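Local coordinates for protein Zn-dependent hydrolase of metallo-beta-lactamase superfamily TM0207 (Thermotoga maritima, PDB 1VJN) that is probably a zinc-dependent hydrolase of the metallo-beta-lactamase superfamily, with a substrate that is not established, at residues T54-H59 and G104-F109; V91-D96 and P130-E135; K30-D35 and A50-E55; L121-H126 and P171-T176; G115-H120 and E138-L143. All blocks are in the same frame, centred on the assembly; numbering follows the deposited sequence.

Contact 1: T54-H59 and G104-F109; sequences TESHQH and GKNIVF
Residues 54-59 leave strand 52-54 and run into the HxHxDH signature of the metallo-beta-lactamase superfamily, of which His57 and His59 are the first two histidines. In relatives this signature binds zinc. The loop passes strand 105-109 in nearly the reverse direction. Thr54 comes first. Its CB sits over one face of the Phe109 ring, 3.9 Å from the centroid, in a CH-pi contact; Ile107 CG2 lies over the other face. Glu55 CB points away from strand 105-113, and Glu55 OE2 bonds to His65 ND1. Glu55 O meets the ring edge in plane, 3.6 Å from Phe109 CE2. Ser56 makes the direct hydrogen bond: Ile107 N donates to Ser56 O at 2.8 Å, in the carbonyl plane and on a lone pair. Ser56 OG, held between N and the carbonyl carbon (chi1 68°), bonds to Asp35 OD2. His57 ND1 donates to Ser56 OG at 2.9 Å. The Gln58 side chain crosses that of Lys105 obliquely, its CG 3.1 Å from Lys105 NZ, which donates to Asp76 O. Asn106 OD1 accepts from Asp123 N. A site modelled as water sits unusually tightly among Ser56 OG, His57 ND1 and Asn106 OD1, 2.4 Å from the last.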
# COMPACT_ATOMS: atom_id res chain seq x y z
N THR A 54 -2.66 7.94 6.87
CA THR A 54 -3.92 7.41 6.33
C THR A 54 -4.39 6.09 6.97
O THR A 54 -3.57 5.28 7.40
CB THR A 54 -3.78 7.18 4.85
OG1 THR A 54 -2.76 6.21 4.62
CG2 THR A 54 -3.36 8.48 4.07
N GLU A 55 -5.71 5.85 6.96
CA GLU A 55 -6.29 4.65 7.54
C GLU A 55 -7.28 4.07 6.57
O GLU A 55 -8.31 4.68 6.32
CB GLU A 55 -7.08 4.99 8.83
CG GLU A 55 -6.33 5.71 9.94
CD GLU A 55 -5.44 4.83 10.80
OE1 GLU A 55 -5.30 3.59 10.54
OE2 GLU A 55 -4.89 5.43 11.76
N SER A 56 -7.02 2.88 6.10
CA SER A 56 -7.89 2.15 5.22
C SER A 56 -9.23 1.74 5.84
O SER A 56 -10.21 1.58 5.10
CB SER A 56 -7.15 0.94 4.67
OG SER A 56 -6.89 0.02 5.68
N HIS A 57 -9.29 1.57 7.17
CA HIS A 57 -10.53 1.27 7.85
C HIS A 57 -10.47 1.75 9.31
O HIS A 57 -9.40 2.02 9.82
CB HIS A 57 -10.84 -0.22 7.80
CG HIS A 57 -9.73 -1.08 8.28
ND1 HIS A 57 -8.65 -1.41 7.49
CD2 HIS A 57 -9.50 -1.64 9.50
CE1 HIS A 57 -7.80 -2.13 8.20
NE2 HIS A 57 -8.30 -2.31 9.41
N GLN A 58 -11.62 1.90 9.94
CA GLN A 58 -11.65 2.47 11.32
C GLN A 58 -11.41 1.40 12.37
O GLN A 58 -11.63 0.23 12.12
CB GLN A 58 -12.97 3.18 11.59
CG GLN A 58 -13.25 4.33 10.62
CD GLN A 58 -13.56 5.65 11.34
OE1 GLN A 58 -14.42 5.69 12.21
NE2 GLN A 58 -12.86 6.72 10.96
N HIS A 59 -10.96 1.81 13.56
CA HIS A 59 -10.62 0.87 14.64
C HIS A 59 -10.22 1.56 15.95
O HIS A 59 -11.08 1.91 16.77
N GLY A 104 -17.89 -2.67 8.19
CA GLY A 104 -16.90 -1.58 8.10
C GLY A 104 -16.70 -0.96 6.71
O GLY A 104 -17.66 -0.72 5.97
N LYS A 105 -15.44 -0.68 6.36
CA LYS A 105 -15.13 -0.09 5.04
C LYS A 105 -13.70 -0.40 4.62
O LYS A 105 -12.93 -0.92 5.41
CB LYS A 105 -15.28 1.43 5.10
CG LYS A 105 -14.16 2.14 5.90
CD LYS A 105 -14.59 3.48 6.39
CE LYS A 105 -13.47 4.13 7.17
NZ LYS A 105 -13.84 5.46 7.77
N ASN A 106 -13.35 -0.05 3.38
CA ASN A 106 -11.96 -0.13 2.90
C ASN A 106 -11.72 1.05 2.00
O ASN A 106 -12.42 1.25 1.01
CB ASN A 106 -11.66 -1.44 2.17
CG ASN A 106 -10.21 -1.61 1.89
OD1 ASN A 106 -9.40 -1.81 2.81
ND2 ASN A 106 -9.85 -1.48 0.62
N ILE A 107 -10.76 1.87 2.39
CA ILE A 107 -10.39 2.98 1.57
C ILE A 107 -8.99 2.72 1.02
O ILE A 107 -8.07 2.53 1.77
CB ILE A 107 -10.42 4.26 2.35
CG1 ILE A 107 -11.80 4.46 3.00
CG2 ILE A 107 -10.12 5.47 1.41
CD1 ILE A 107 -11.86 5.59 3.93
N VAL A 108 -8.92 2.75 -0.31
CA VAL A 108 -7.70 2.73 -1.11
C VAL A 108 -7.21 4.17 -1.19
O VAL A 108 -7.98 5.09 -1.48
CB VAL A 108 -8.06 2.22 -2.53
CG1 VAL A 108 -6.95 2.43 -3.47
CG2 VAL A 108 -8.53 0.76 -2.49
N PHE A 109 -5.94 4.39 -0.91
CA PHE A 109 -5.37 5.72 -1.03
C PHE A 109 -4.37 5.78 -2.14
O PHE A 109 -3.58 4.87 -2.33
CB PHE A 109 -4.70 6.12 0.30
CG PHE A 109 -5.70 6.50 1.35
CD1 PHE A 109 -6.33 7.73 1.27
CD2 PHE A 109 -6.04 5.65 2.38
CE1 PHE A 109 -7.26 8.07 2.18
CE2 PHE A 109 -7.00 6.02 3.30
CZ PHE A 109 -7.59 7.20 3.21
O HOH W 1 -8.45 -1.85 5.06

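Contact 2: V91-D96 and P130-E135; sequences VETFHD and PAQVEE
Helix 130-136 lies against strand 86-95 of the eight-stranded sheet, in the layered alpha/beta architecture of the metallo-beta-lactamase fold. The strand turns a corner at Thr93. Two pairs of side chains carry the contact, and they meet in different ways. Val91 and Glu135 point at each other, tip to tip. Glu135 CG stands anti to its backbone N (chi1 -160°), and the chain beyond is extended, so its methylene meets the valine end-on. Val91 CG2 touches Glu135 CG at 3.7 Å. The other methyl, Val91 CG1, lies 3.9 Å from Glu135 OE1. The acid thus uses its aliphatic part for packing, and its carboxylate rests beside the two methyls.

Thr93 and Gln132 cross at about a right angle. Gln132 is also extended, one helical turn before Glu135, and its flat amide reaches the corner of the strand. Gln132 CD is 4.0 Å from Thr93 CG2. The polar ends bond elsewhere. Gln132 OE1 accepts from Thr129 N, which fixes the turn of the amide. Thr93 OG1 pairs with Asn106 ND2, and Thr93 O is held by His126 NE2. The contact is therefore one of van der Waals packing. With OE1 held at the start of the helix, the amide nitrogen Gln132 NE2 comes to lie 3.5 Å from Thr93 CA.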
# COMPACT_ATOMS: atom_id res chain seq x y z
N VAL A 91 -10.40 6.30 -2.11
CA VAL A 91 -11.46 5.68 -2.96
C VAL A 91 -12.02 4.53 -2.15
O VAL A 91 -11.29 3.67 -1.76
CB VAL A 91 -10.86 5.18 -4.31
CG1 VAL A 91 -11.84 4.39 -5.13
CG2 VAL A 91 -10.35 6.35 -5.10
N GLU A 92 -13.32 4.57 -1.83
CA GLU A 92 -13.94 3.52 -1.05
C GLU A 92 -14.21 2.35 -1.99
O GLU A 92 -14.69 2.56 -3.12
CB GLU A 92 -15.25 4.02 -0.44
CG GLU A 92 -15.75 3.28 0.80
CD GLU A 92 -16.66 4.20 1.64
OE1 GLU A 92 -17.63 4.80 1.08
OE2 GLU A 92 -16.41 4.35 2.86
N THR A 93 -13.84 1.16 -1.55
CA THR A 93 -14.08 -0.05 -2.32
C THR A 93 -15.08 -0.97 -1.66
O THR A 93 -15.53 -1.97 -2.26
CB THR A 93 -12.80 -0.84 -2.57
OG1 THR A 93 -12.15 -1.25 -1.35
CG2 THR A 93 -11.82 -0.04 -3.30
N PHE A 94 -15.37 -0.67 -0.40
CA PHE A 94 -16.36 -1.37 0.34
C PHE A 94 -16.91 -0.43 1.40
O PHE A 94 -16.15 0.36 2.02
CB PHE A 94 -15.77 -2.58 1.04
CG PHE A 94 -16.77 -3.28 1.88
CD1 PHE A 94 -17.85 -3.90 1.28
CD2 PHE A 94 -16.69 -3.25 3.28
CE1 PHE A 94 -18.84 -4.53 2.05
CE2 PHE A 94 -17.67 -3.88 4.06
CZ PHE A 94 -18.75 -4.52 3.45
N HIS A 95 -18.21 -0.54 1.63
CA HIS A 95 -18.87 0.06 2.79
C HIS A 95 -20.25 -0.59 2.95
O HIS A 95 -21.05 -0.52 2.03
CB HIS A 95 -19.01 1.57 2.60
CG HIS A 95 -19.64 2.28 3.77
ND1 HIS A 95 -20.92 2.02 4.20
CD2 HIS A 95 -19.16 3.27 4.57
CE1 HIS A 95 -21.20 2.80 5.23
NE2 HIS A 95 -20.15 3.57 5.47
N ASP A 96 -20.50 -1.22 4.11
CA ASP A 96 -21.71 -2.06 4.33
C ASP A 96 -22.99 -1.25 4.58
O ASP A 96 -22.93 -0.14 5.11
CB ASP A 96 -21.50 -3.02 5.50
N PRO A 130 -14.83 -1.42 -12.68
CA PRO A 130 -14.41 -0.43 -13.67
C PRO A 130 -14.39 1.03 -13.13
O PRO A 130 -13.50 1.80 -13.48
CB PRO A 130 -15.42 -0.63 -14.79
CG PRO A 130 -15.83 -2.08 -14.66
CD PRO A 130 -15.90 -2.29 -13.17
N ALA A 131 -15.39 1.42 -12.32
CA ALA A 131 -15.40 2.76 -11.73
C ALA A 131 -14.22 2.95 -10.88
O ALA A 131 -13.59 4.01 -10.93
CB ALA A 131 -16.69 3.05 -10.88
N GLN A 132 -13.93 1.96 -10.04
CA GLN A 132 -12.81 2.11 -9.12
C GLN A 132 -11.45 2.17 -9.85
O GLN A 132 -10.57 2.94 -9.47
CB GLN A 132 -12.82 1.00 -8.09
CG GLN A 132 -13.92 1.15 -7.03
CD GLN A 132 -14.32 -0.18 -6.40
OE1 GLN A 132 -13.71 -1.20 -6.67
NE2 GLN A 132 -15.37 -0.15 -5.56
N VAL A 133 -11.26 1.34 -10.87
CA VAL A 133 -10.08 1.44 -11.72
C VAL A 133 -9.99 2.86 -12.34
O VAL A 133 -8.93 3.49 -12.33
CB VAL A 133 -10.10 0.40 -12.85
CG1 VAL A 133 -9.00 0.67 -13.84
CG2 VAL A 133 -10.05 -1.03 -12.30
N GLU A 134 -11.12 3.35 -12.84
CA GLU A 134 -11.17 4.65 -13.53
C GLU A 134 -10.77 5.79 -12.60
O GLU A 134 -9.99 6.66 -12.97
CB GLU A 134 -12.58 4.86 -14.06
CG GLU A 134 -12.80 6.13 -14.86
CD GLU A 134 -14.21 6.20 -15.47
OE1 GLU A 134 -15.16 5.56 -14.96
OE2 GLU A 134 -14.37 6.89 -16.50
N GLU A 135 -11.27 5.74 -11.37
CA GLU A 135 -10.92 6.68 -10.31
C GLU A 135 -9.48 6.49 -9.82
O GLU A 135 -8.83 7.46 -9.50
CB GLU A 135 -11.88 6.47 -9.13
CG GLU A 135 -11.99 7.63 -8.15
CD GLU A 135 -13.27 7.60 -7.26
OE1 GLU A 135 -14.11 6.65 -7.40
OE2 GLU A 135 -13.42 8.54 -6.41

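Contact 3: K30-D35 and A50-E55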
# COMPACT_ATOMS: atom_id res chain seq x y z
N LYS A 30 8.29 15.18 2.62
CA LYS A 30 7.18 14.88 3.50
C LYS A 30 7.13 13.39 3.73
O LYS A 30 7.70 12.64 2.98
CB LYS A 30 5.85 15.33 2.89
CG LYS A 30 5.75 16.84 2.63
CD LYS A 30 6.02 17.68 3.92
CE LYS A 30 6.07 19.20 3.64
NZ LYS A 30 7.25 19.86 4.31
N THR A 31 6.42 12.99 4.77
CA THR A 31 6.28 11.61 5.17
C THR A 31 4.85 11.26 5.36
O THR A 31 4.11 11.93 6.06
CB THR A 31 7.06 11.39 6.50
OG1 THR A 31 8.46 11.52 6.26
CG2 THR A 31 6.91 9.97 7.01
N ILE A 32 4.44 10.18 4.71
CA ILE A 32 3.10 9.63 4.87
C ILE A 32 3.22 8.27 5.55
O ILE A 32 4.09 7.47 5.17
CB ILE A 32 2.46 9.44 3.50
CG1 ILE A 32 2.32 10.80 2.80
CG2 ILE A 32 1.14 8.80 3.63
CD1 ILE A 32 2.37 10.73 1.32
N VAL A 33 2.42 8.03 6.57
CA VAL A 33 2.34 6.71 7.20
C VAL A 33 0.94 6.11 6.97
O VAL A 33 -0.10 6.73 7.24
CB VAL A 33 2.71 6.76 8.70
CG1 VAL A 33 2.64 5.31 9.32
CG2 VAL A 33 4.10 7.34 8.89
N THR A 34 0.91 4.92 6.39
CA THR A 34 -0.34 4.20 6.19
C THR A 34 -0.58 3.24 7.32
O THR A 34 0.35 2.63 7.78
CB THR A 34 -0.32 3.37 4.94
OG1 THR A 34 0.71 2.38 5.03
CG2 THR A 34 0.09 4.26 3.77
N ASP A 35 -1.84 3.11 7.73
CA ASP A 35 -2.29 2.03 8.59
C ASP A 35 -1.33 1.64 9.73
O ASP A 35 -0.87 0.49 9.78
CB ASP A 35 -2.55 0.80 7.74
CG ASP A 35 -3.79 0.92 6.83
OD1 ASP A 35 -4.39 1.99 6.72
OD2 ASP A 35 -4.23 -0.05 6.18
N ALA A 50 5.52 11.96 11.06
CA ALA A 50 4.68 12.00 9.90
C ALA A 50 4.03 13.37 9.69
O ALA A 50 3.69 14.05 10.64
CB ALA A 50 3.62 10.92 10.05
N ASP A 51 3.79 13.70 8.41
CA ASP A 51 2.93 14.81 7.96
C ASP A 51 1.48 14.36 7.72
O ASP A 51 0.52 15.11 7.90
CB ASP A 51 3.49 15.34 6.65
CG ASP A 51 4.93 15.81 6.81
OD1 ASP A 51 5.11 16.80 7.54
OD2 ASP A 51 5.93 15.24 6.32
N VAL A 52 1.36 13.15 7.22
CA VAL A 52 0.08 12.54 6.97
C VAL A 52 0.05 11.11 7.52
O VAL A 52 1.04 10.34 7.43
CB VAL A 52 -0.27 12.52 5.46
CG1 VAL A 52 -1.71 11.90 5.21
CG2 VAL A 52 -0.13 13.89 4.89
N VAL A 53 -1.10 10.77 8.08
CA VAL A 53 -1.41 9.39 8.38
C VAL A 53 -2.69 9.02 7.65
O VAL A 53 -3.71 9.71 7.80
CB VAL A 53 -1.58 9.15 9.91
CG1 VAL A 53 -2.08 7.75 10.18
CG2 VAL A 53 -0.29 9.39 10.65
N THR A 54 -2.66 7.94 6.87
CA THR A 54 -3.92 7.41 6.33
C THR A 54 -4.39 6.09 6.97
O THR A 54 -3.57 5.28 7.40
CB THR A 54 -3.78 7.18 4.85
OG1 THR A 54 -2.76 6.21 4.62
CG2 THR A 54 -3.36 8.48 4.07
N GLU A 55 -5.71 5.85 6.96
CA GLU A 55 -6.29 4.65 7.54
C GLU A 55 -7.28 4.07 6.57
O GLU A 55 -8.31 4.68 6.32
CB GLU A 55 -7.08 4.99 8.83
CG GLU A 55 -6.33 5.71 9.94
CD GLU A 55 -5.44 4.83 10.80
OE1 GLU A 55 -5.30 3.59 10.54
OE2 GLU A 55 -4.89 5.43 11.76
O HOH W 2 -3.88 3.58 4.33
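Strands 30-34 and 52-54 form a parallel pair in the six-stranded sheet of the metallo-beta-lactamase fold. Their axes approach to 4.7 Å, and backbone bonds step from one strand to the other. Val33 is the central rung. Its N donates to Val52 O at 2.8 Å, and its O accepts from Thr54 N. Further on, Asp35 N donates to Thr54 O at 2.8 Å, nearly along the C=O axis.

Just before strand 52-54, Asp51 is an extra residue in the register, and its carboxylate, not a backbone carbonyl, receives the N-H of Thr31. Asp51 CG is anti to the carbonyl carbon (chi1 -58°), which brings OD2 back to Thr31 N. That bond is 2.8 Å long and uses the anti lone pair of OD2. Thr31 O in turn accepts from both Asp51 N and Val52 N. Lys30 crosses the carboxylate at about a right angle, with Lys30 CD 3.4 Å from Asp51 OD2.

Ile32 and Val52 lie side by side on one face, as do Thr34 and Thr54. On the other face Val33 CG2 packs on Ala50 CB at 3.8 Å. Asp35 is buried. Besides its tie to Ser56, a water links its OD1 to Thr54 OG1. Asp35 OD1 and Glu55 OE1 are only 4.2 Å apart. Two carboxylates this close would tend to raise each other's proton affinity; the partners of Asp35 and Glu55, among them His65, probably offset this.

Contact 4: L121-H126 and P171-T176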
# COMPACT_ATOMS: atom_id res chain seq x y z
N LEU A 121 -3.64 -0.44 -1.35
CA LEU A 121 -4.97 -0.99 -1.56
C LEU A 121 -5.76 -1.38 -0.30
O LEU A 121 -6.92 -1.78 -0.42
CB LEU A 121 -4.88 -2.13 -2.54
CG LEU A 121 -4.68 -1.76 -4.03
CD1 LEU A 121 -4.42 -3.03 -4.82
CD2 LEU A 121 -5.85 -0.96 -4.66
N GLY A 122 -5.17 -1.28 0.88
CA GLY A 122 -5.84 -1.60 2.12
C GLY A 122 -6.04 -3.12 2.19
O GLY A 122 -5.16 -3.88 1.85
N ASP A 123 -7.23 -3.54 2.63
CA ASP A 123 -7.62 -4.93 2.75
C ASP A 123 -8.60 -5.28 1.64
O ASP A 123 -9.59 -5.95 1.84
CB ASP A 123 -8.26 -5.09 4.11
CG ASP A 123 -7.26 -4.84 5.23
OD1 ASP A 123 -6.15 -5.39 5.16
OD2 ASP A 123 -7.46 -4.10 6.20
N LEU A 124 -8.28 -4.88 0.43
CA LEU A 124 -9.15 -5.01 -0.72
C LEU A 124 -9.60 -6.43 -0.83
O LEU A 124 -8.75 -7.34 -0.84
CB LEU A 124 -8.43 -4.62 -1.99
CG LEU A 124 -9.25 -4.72 -3.29
CD1 LEU A 124 -10.37 -3.71 -3.32
CD2 LEU A 124 -8.34 -4.48 -4.44
N GLY A 125 -10.93 -6.58 -0.94
CA GLY A 125 -11.59 -7.87 -0.83
C GLY A 125 -12.10 -8.40 -2.13
O GLY A 125 -12.60 -9.54 -2.18
N HIS A 126 -12.06 -7.60 -3.19
CA HIS A 126 -12.66 -8.03 -4.47
C HIS A 126 -11.82 -7.32 -5.54
O HIS A 126 -11.13 -6.34 -5.27
CB HIS A 126 -14.15 -7.60 -4.62
CG HIS A 126 -14.35 -6.12 -4.47
ND1 HIS A 126 -14.00 -5.21 -5.45
CD2 HIS A 126 -14.74 -5.38 -3.40
CE1 HIS A 126 -14.23 -3.99 -5.02
NE2 HIS A 126 -14.69 -4.06 -3.78
N PRO A 171 3.69 -6.96 -2.59
CA PRO A 171 2.61 -7.74 -1.92
C PRO A 171 2.59 -7.50 -0.39
O PRO A 171 3.63 -7.18 0.24
CB PRO A 171 2.99 -9.20 -2.20
CG PRO A 171 4.52 -9.19 -2.40
CD PRO A 171 4.83 -7.83 -3.03
N MSE A 172 1.44 -7.66 0.21
CA MSE A 172 1.37 -7.63 1.67
C MSE A 172 0.25 -8.56 2.06
O MSE A 172 -0.38 -9.14 1.18
CB MSE A 172 1.10 -6.21 2.18
CG MSE A 172 -0.11 -5.57 1.55
SE MSE A 172 -0.35 -3.63 2.02
CE MSE A 172 -2.04 -3.38 1.02
N HIS A 173 0.05 -8.72 3.37
CA HIS A 173 -1.10 -9.45 3.92
C HIS A 173 -1.00 -10.93 3.52
O HIS A 173 -1.96 -11.48 2.99
CB HIS A 173 -2.47 -8.92 3.39
CG HIS A 173 -2.95 -7.66 4.02
ND1 HIS A 173 -3.10 -6.47 3.31
CD2 HIS A 173 -3.40 -7.40 5.27
CE1 HIS A 173 -3.58 -5.54 4.11
NE2 HIS A 173 -3.76 -6.07 5.31
N TYR A 174 0.15 -11.56 3.75
CA TYR A 174 0.37 -12.96 3.44
C TYR A 174 0.88 -13.68 4.69
O TYR A 174 1.06 -13.02 5.71
CB TYR A 174 1.36 -13.10 2.26
CG TYR A 174 2.59 -12.25 2.34
CD1 TYR A 174 3.66 -12.65 3.08
CD2 TYR A 174 2.71 -11.07 1.59
CE1 TYR A 174 4.79 -11.90 3.16
CE2 TYR A 174 3.87 -10.34 1.61
CZ TYR A 174 4.91 -10.76 2.42
OH TYR A 174 6.08 -10.05 2.53
N LYS A 175 1.09 -15.01 4.59
CA LYS A 175 1.55 -15.85 5.68
C LYS A 175 2.90 -15.38 6.20
O LYS A 175 3.84 -15.21 5.40
CB LYS A 175 1.69 -17.32 5.25
CG LYS A 175 1.70 -18.26 6.39
CD LYS A 175 1.89 -19.76 5.95
CE LYS A 175 0.72 -20.30 5.13
NZ LYS A 175 -0.60 -20.30 5.87
N THR A 176 2.93 -15.16 7.52
CA THR A 176 4.15 -14.88 8.29
C THR A 176 4.27 -15.91 9.39
O THR A 176 3.40 -16.76 9.53
CB THR A 176 4.10 -13.43 8.91
OG1 THR A 176 3.02 -13.30 9.85
CG2 THR A 176 3.79 -12.39 7.87
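Asp123 and His173 face each other at the putative metal centre. Asp123 belongs to the loop after strand 116-120, and His173 follows strand 168-172. Both probably correspond to positions that bind zinc in relatives of this superfamily; no metal is modelled between them.

The polar approach is close. Asp123 OD1 lies 2.5 Å from His173 NE2, but the angle is poor and the pair is not a hydrogen bond. The two side chains cross at about a right angle, with carboxylate and ring planes 66° apart. Gly122 O lies 3.2 Å from His173 CE1.

Van der Waals contact comes from Met172, a selenomethionine. Its chain is extended beyond CG, and its CE rests 3.3 Å from Gly122 O. Met172 CE also lies 4.1 Å from Leu121 N.

A side chain of another strand holds the loop backbone: Asn106 ND2, on strand 105-113, donates to Leu121 O.

The carboxylate and the imidazole converge without a proper bond between them. This is consistent with two groups placed to share a metal, the carboxylate probably adding negative charge to the site.

Contact 5: G115-H120 and E138-L143; sequences GIKVCH and EIDVLL
Lys117 O is gripped by two successive backbone N-H groups of 138-143, Asp140 just before the strand and Val141 at its start. Asp140 N donates to it at 2.9 Å and Val141 N at 3.0 Å, both in the carbonyl plane. Asp140 has CG anti to its carbonyl carbon (chi1 -60°), so OD2 swings back and in turn accepts from Lys117 N at 2.8 Å through its anti lone pair. The long Lys117 chain leads away, its CD passing Glu138 O at 3.4 Å, and its NZ forms a salt bridge with Glu112. Further along, Val141 O accepts from Cys119 N, and Cys119 O accepts from Leu143 N, both nearly along the C=O axis.

These strands, 116-120 and 141-145, are the two parallel arms of a beta-alpha-beta unit whose helix is 130-136. They lie inside the eight-stranded sheet of the metallo-beta-lactamase fold.

Val118 and Val141 stand side by side on one face, Val118 CG2 meeting Val141 CB at 4.1 Å. That face packs on strands 13-19 and 22-27 of the other sheet. On the opposite face Cys119 CB sits between Ile139 CG1 and Leu142 CD1, at 3.7 Å from each. Leu142 brings CD1 in with CG anti to its backbone N (chi1 -174°).

His120 crosses Leu143 at about a right angle, its CD2 3.8 Å from Leu143 CD1. The ring bonds at both nitrogens: ND1 accepts from Gly122 N and NE2 donates to Ala21 O, which fits a neutral imidazole with its proton on NE2. Asp35 lies against this ring.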
# COMPACT_ATOMS: atom_id res chain seq x y z
N GLY A 115 6.21 13.10 -9.58
CA GLY A 115 5.77 12.33 -10.76
C GLY A 115 5.75 10.80 -10.58
O GLY A 115 6.10 10.06 -11.49
N ILE A 116 5.38 10.34 -9.39
CA ILE A 116 5.21 8.91 -9.12
C ILE A 116 3.87 8.80 -8.41
O ILE A 116 3.56 9.64 -7.55
CB ILE A 116 6.38 8.35 -8.25
CG1 ILE A 116 7.72 8.48 -8.99
CG2 ILE A 116 6.13 6.87 -7.90
CD1 ILE A 116 8.94 7.85 -8.27
N LYS A 117 3.06 7.81 -8.82
CA LYS A 117 1.79 7.53 -8.18
C LYS A 117 1.91 6.21 -7.42
O LYS A 117 2.23 5.16 -7.98
CB LYS A 117 0.63 7.43 -9.18
CG LYS A 117 0.10 8.77 -9.67
CD LYS A 117 -0.55 8.60 -11.02
CE LYS A 117 -1.30 9.83 -11.46
NZ LYS A 117 -0.38 10.83 -12.11
N VAL A 118 1.64 6.30 -6.13
CA VAL A 118 1.73 5.16 -5.24
C VAL A 118 0.34 4.86 -4.77
O VAL A 118 -0.42 5.80 -4.44
CB VAL A 118 2.64 5.48 -4.03
CG1 VAL A 118 2.76 4.25 -3.11
CG2 VAL A 118 4.02 5.94 -4.50
N CYS A 119 -0.00 3.57 -4.74
CA CYS A 119 -1.33 3.09 -4.30
C CYS A 119 -1.26 2.04 -3.20
O CYS A 119 -0.72 0.97 -3.38
CB CYS A 119 -2.13 2.50 -5.49
SG CYS A 119 -3.84 2.06 -5.11
N HIS A 120 -1.94 2.32 -2.10
CA HIS A 120 -2.09 1.36 -1.03
C HIS A 120 -3.50 0.84 -1.09
O HIS A 120 -4.48 1.57 -0.84
CB HIS A 120 -1.87 2.07 0.29
CG HIS A 120 -1.83 1.17 1.48
ND1 HIS A 120 -2.95 0.54 1.99
CD2 HIS A 120 -0.82 0.88 2.34
CE1 HIS A 120 -2.61 -0.14 3.06
NE2 HIS A 120 -1.33 0.08 3.32
N GLU A 138 -3.73 4.85 -13.65
CA GLU A 138 -2.47 4.11 -13.72
C GLU A 138 -1.61 4.34 -12.48
O GLU A 138 -1.52 5.44 -12.00
CB GLU A 138 -1.71 4.41 -15.01
CG GLU A 138 -2.56 4.02 -16.21
CD GLU A 138 -1.75 3.49 -17.37
OE1 GLU A 138 -0.62 3.99 -17.60
OE2 GLU A 138 -2.25 2.55 -18.04
N ILE A 139 -1.05 3.27 -11.93
CA ILE A 139 -0.24 3.30 -10.72
C ILE A 139 1.22 2.94 -11.06
O ILE A 139 1.49 2.05 -11.85
CB ILE A 139 -0.84 2.31 -9.69
CG1 ILE A 139 -2.20 2.85 -9.21
CG2 ILE A 139 0.07 2.11 -8.54
CD1 ILE A 139 -2.23 4.36 -8.90
N ASP A 140 2.16 3.64 -10.43
CA ASP A 140 3.58 3.30 -10.53
C ASP A 140 4.05 2.28 -9.49
O ASP A 140 4.79 1.35 -9.81
CB ASP A 140 4.40 4.57 -10.40
CG ASP A 140 4.06 5.57 -11.49
OD1 ASP A 140 4.03 5.14 -12.66
OD2 ASP A 140 3.77 6.77 -11.27
N VAL A 141 3.66 2.49 -8.25
CA VAL A 141 3.99 1.59 -7.16
C VAL A 141 2.70 1.14 -6.50
O VAL A 141 1.95 1.96 -5.95
CB VAL A 141 4.90 2.26 -6.07
CG1 VAL A 141 5.32 1.25 -5.02
CG2 VAL A 141 6.10 2.87 -6.67
N LEU A 142 2.44 -0.16 -6.56
CA LEU A 142 1.25 -0.77 -5.99
C LEU A 142 1.56 -1.62 -4.74
O LEU A 142 2.36 -2.54 -4.78
CB LEU A 142 0.54 -1.62 -7.06
CG LEU A 142 -0.80 -2.21 -6.65
CD1 LEU A 142 -1.81 -1.12 -6.27
CD2 LEU A 142 -1.27 -3.04 -7.81
N LEU A 143 0.86 -1.32 -3.64
CA LEU A 143 0.91 -2.11 -2.41
C LEU A 143 -0.36 -2.93 -2.38
O LEU A 143 -1.47 -2.37 -2.28
CB LEU A 143 1.01 -1.19 -1.21
CG LEU A 143 2.09 -0.09 -1.33
CD1 LEU A 143 2.04 0.83 -0.10
CD2 LEU A 143 3.44 -0.63 -1.49

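Contact 3 comes first along the chain and belongs to the six-stranded sheet. Contact 1 starts where it ends, sharing Thr54 and Glu55, and ties the loop after strand 52-54 to the eight-stranded sheet, which contacts 2, 4 and 5 also reach. Contacts 1 and 2 lie on neighbouring strands, their centres about 12 Å apart. Contact 5 joins the strands before and after the helix of contact 2 in the chain, and the segments of contacts 2, 4 and 5 interleave along the sequence. Contacts 3 and 4 sit on opposite sides of the chain's centre, about 19 Å apart between centres. Contacts 1 and 4 meet at the strand ends, where His57, Asp123 and His173 gather at the probable metal site.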